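Local coordinates for protease Do-like 1, chloroplastic (Arabidopsis thaliana, PDB 3QO6) that acts as a chloroplast serine protease of the HtrA family, needed at high temperature and involved in repairing photosystem II during light exposure, at the interface of chains A and B. Coordinates in Å, arbitrary orientation; residue numbers count along the deposited sequence, not the author numbering. Chains: chain A/B, Protease Do-like 1, chloroplastic.

The interface of chains A and B. Residues chain A 244, 248, 254, 256, 272-274, 280; chain B 41-44.
A phenylalanine at the tip of a chain B loop, between strands 30-40 and 47-61, enters an apolar pocket in the PDZ region of chain A. B:Phe43 hides 113 Å² there, more than any other residue of the patch. Followed outward, B:Phe43 CB, with CG anti to the carbonyl carbon (chi1 -41°), meets A:Leu280 CD2 at 3.9 Å, while A:Thr272 runs alongside it. CG remains against that same methyl branch, and A:Leu280 crosses at about a right angle, its other methyl, CD1, lying over the ring centre 4.2 Å from the plane. Farther out, CD2 comes to A:Leu254 CD2, and B:Phe43 CE2 meets A:Leu248 CD2 tip to tip at 4.1 Å, near the backbone carbonyl of A:Ser244. A:Leu256 packs against the backbone at the base of the side chain, its CD1 lying 3.7 Å from B:Phe43 CA.

A charged pair flanks the pocket. A:Arg274, its chain bent at chi2, points its guanidinium tip to tip at the B:Asp41 carboxylate, with the planes 49° apart. The salt bridge spans 2.6 Å from A:Arg274 NH1 to B:Asp41 OD2, but the N-H directions do not fit a hydrogen bond, so attraction of charge is the better description. The other carboxylate oxygen folds the loop: B:Asp41 OD1 accepts the amide N of B:Phe43 on its anti lone pair and, from above the carboxylate plane, B:Thr44 N at 2.9 Å, nearly straight (175°). B:Asp41 thus shapes the turn presenting the phenylalanine while pairing with A:Arg274.

With its symmetry twin, this protease-loop-to-PDZ contact joins two subunits of the deposited hexamer, and plausibly contributes to holding the hexamer together.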
ATOM      1  N   SER A 244      13.433  10.171 -24.480  1.00136.81           N
ATOM      2  CA  SER A 244      13.137  11.533 -24.950  1.00138.29           C
ATOM      3  C   SER A 244      13.358  11.630 -26.468  1.00139.72           C
ATOM      4  O   SER A 244      13.012  12.628 -27.102  1.00138.44           O
ATOM      5  CB  SER A 244      14.032  12.559 -24.240  1.00137.39           C
ATOM      6  OG  SER A 244      13.827  12.554 -22.841  1.00135.45           O
ATOM      7  N   LEU A 248       9.914  12.799 -30.392  1.00148.63           N
ATOM      8  CA  LEU A 248      10.480  13.535 -31.513  1.00147.09           C
ATOM      9  C   LEU A 248      10.515  12.532 -32.661  1.00146.82           C
ATOM     10  O   LEU A 248      10.385  12.895 -33.830  1.00146.62           O
ATOM     11  CB  LEU A 248      11.880  14.041 -31.167  1.00146.24           C
ATOM     12  CG  LEU A 248      11.938  15.267 -30.243  1.00145.55           C
ATOM     13  CD1 LEU A 248      11.314  16.457 -30.947  1.00145.31           C
ATOM     14  CD2 LEU A 248      11.214  14.990 -28.936  1.00146.16           C
ATOM     15  N   LEU A 254      20.663  12.098 -29.846  1.00105.02           N
ATOM     16  CA  LEU A 254      20.651  13.551 -30.012  1.00103.52           C
ATOM     17  C   LEU A 254      21.660  14.266 -29.128  1.00103.41           C
ATOM     18  O   LEU A 254      21.660  14.083 -27.917  1.00105.90           O
ATOM     19  CB  LEU A 254      19.261  14.117 -29.709  1.00103.99           C
ATOM     20  CG  LEU A 254      19.279  15.569 -29.211  1.00105.25           C
ATOM     21  CD1 LEU A 254      19.898  16.460 -30.269  1.00105.64           C
ATOM     22  CD2 LEU A 254      17.878  16.037 -28.873  1.00103.31           C
ATOM     23  N   LEU A 256      22.926  17.131 -26.985  1.00101.76           N
ATOM     24  CA  LEU A 256      22.315  18.229 -26.237  1.00101.71           C
ATOM     25  C   LEU A 256      23.305  19.275 -25.780  1.00100.78           C
ATOM     26  O   LEU A 256      22.912  20.370 -25.400  1.00 99.72           O
ATOM     27  CB  LEU A 256      21.568  17.707 -25.014  1.00104.52           C
ATOM     28  CG  LEU A 256      20.393  16.746 -25.207  1.00106.13           C
ATOM     29  CD1 LEU A 256      19.688  16.621 -23.870  1.00106.49           C
ATOM     30  CD2 LEU A 256      19.420  17.247 -26.262  1.00104.45           C
ATOM     31  N   THR A 272      21.690  21.150 -28.888  1.00106.99           N
ATOM     32  CA  THR A 272      20.297  21.534 -29.079  1.00107.47           C
ATOM     33  C   THR A 272      20.078  22.908 -28.466  1.00110.20           C
ATOM     34  O   THR A 272      20.670  23.228 -27.432  1.00109.44           O
ATOM     35  CB  THR A 272      19.351  20.569 -28.402  1.00103.54           C
ATOM     36  OG1 THR A 272      19.633  19.245 -28.849  1.00104.35           O
ATOM     37  CG2 THR A 272      17.928  20.908 -28.757  1.00102.38           C
ATOM     38  N   LYS A 273      19.221  23.709 -29.099  1.00112.45           N
ATOM     39  CA  LYS A 273      18.925  25.060 -28.633  1.00113.92           C
ATOM     40  C   LYS A 273      17.441  25.415 -28.716  1.00115.71           C
ATOM     41  O   LYS A 273      16.616  24.640 -29.209  1.00112.47           O
ATOM     42  CB  LYS A 273      19.716  26.071 -29.459  1.00114.29           C
ATOM     43  CG  LYS A 273      21.224  25.953 -29.342  1.00115.40           C
ATOM     44  CD  LYS A 273      21.929  26.475 -30.602  1.00116.24           C
ATOM     45  CE  LYS A 273      21.493  27.889 -31.006  1.00117.26           C
ATOM     46  NZ  LYS A 273      21.863  28.948 -30.014  1.00118.01           N
ATOM     47  N   ARG A 274      17.116  26.608 -28.235  1.00119.94           N
ATOM     48  CA  ARG A 274      15.745  27.101 -28.249  1.00125.55           C
ATOM     49  C   ARG A 274      15.657  28.397 -29.049  1.00127.68           C
ATOM     50  O   ARG A 274      16.285  29.393 -28.681  1.00126.53           O
ATOM     51  CB  ARG A 274      15.267  27.346 -26.817  1.00127.59           C
ATOM     52  CG  ARG A 274      14.882  26.078 -26.063  1.00129.86           C
ATOM     53  CD  ARG A 274      13.677  25.401 -26.725  1.00130.99           C
ATOM     54  NE  ARG A 274      13.292  24.148 -26.075  1.00129.33           N
ATOM     55  CZ  ARG A 274      12.939  24.041 -24.800  1.00126.24           C
ATOM     56  NH1 ARG A 274      12.916  25.113 -24.023  1.00127.16           N
ATOM     57  NH2 ARG A 274      12.621  22.856 -24.304  1.00125.10           N
ATOM     58  N   LEU A 280      12.216  23.971 -30.349  1.00128.65           N
ATOM     59  CA  LEU A 280      13.501  23.300 -30.368  1.00126.08           C
ATOM     60  C   LEU A 280      14.372  23.445 -31.609  1.00124.81           C
ATOM     61  O   LEU A 280      14.004  23.015 -32.707  1.00123.56           O
ATOM     62  CB  LEU A 280      13.288  21.812 -30.078  1.00124.37           C
ATOM     63  CG  LEU A 280      12.879  21.430 -28.656  1.00121.88           C
ATOM     64  CD1 LEU A 280      12.401  19.988 -28.620  1.00122.54           C
ATOM     65  CD2 LEU A 280      14.060  21.621 -27.731  1.00120.72           C
TER
ATOM     66  N   ASP B  41      15.792  21.772 -18.378  1.00107.68           N
ATOM     67  CA  ASP B  41      15.194  21.608 -19.696  1.00108.02           C
ATOM     68  C   ASP B  41      15.748  20.253 -20.146  1.00107.75           C
ATOM     69  O   ASP B  41      16.965  20.041 -20.159  1.00106.17           O
ATOM     70  CB  ASP B  41      15.673  22.721 -20.636  1.00108.83           C
ATOM     71  CG  ASP B  41      14.922  22.743 -21.964  1.00108.77           C
ATOM     72  OD1 ASP B  41      14.836  21.696 -22.644  1.00109.38           O
ATOM     73  OD2 ASP B  41      14.425  23.825 -22.336  1.00111.82           O
ATOM     74  N   ALA B  42      14.866  19.326 -20.496  1.00107.56           N
ATOM     75  CA  ALA B  42      15.329  18.014 -20.909  1.00107.91           C
ATOM     76  C   ALA B  42      16.303  18.079 -22.090  1.00109.36           C
ATOM     77  O   ALA B  42      17.122  17.181 -22.261  1.00109.41           O
ATOM     78  CB  ALA B  42      14.141  17.133 -21.252  1.00107.53           C
ATOM     79  N   PHE B  43      16.228  19.148 -22.885  1.00110.40           N
ATOM     80  CA  PHE B  43      17.084  19.301 -24.065  1.00108.90           C
ATOM     81  C   PHE B  43      18.056  20.473 -23.971  1.00107.55           C
ATOM     82  O   PHE B  43      19.235  20.346 -24.298  1.00107.50           O
ATOM     83  CB  PHE B  43      16.212  19.464 -25.316  1.00109.78           C
ATOM     84  CG  PHE B  43      15.004  18.558 -25.340  1.00112.70           C
ATOM     85  CD1 PHE B  43      13.923  18.789 -24.488  1.00112.72           C
ATOM     86  CD2 PHE B  43      14.960  17.456 -26.186  1.00112.23           C
ATOM     87  CE1 PHE B  43      12.819  17.937 -24.478  1.00113.17           C
ATOM     88  CE2 PHE B  43      13.860  16.599 -26.183  1.00113.78           C
ATOM     89  CZ  PHE B  43      12.788  16.841 -25.325  1.00114.04           C
ATOM     90  N   THR B  44      17.551  21.618 -23.528  1.00106.25           N
ATOM     91  CA  THR B  44      18.357  22.822 -23.395  1.00104.11           C
ATOM     92  C   THR B  44      19.384  22.706 -22.276  1.00103.73           C
ATOM     93  O   THR B  44      20.393  23.401 -22.265  1.00104.03           O
ATOM     94  CB  THR B  44      17.434  24.049 -23.155  1.00104.83           C
ATOM     95  OG1 THR B  44      17.562  24.960 -24.250  1.00107.32           O
ATOM     96  CG2 THR B  44      17.762  24.761 -21.856  1.00 99.43           C
TER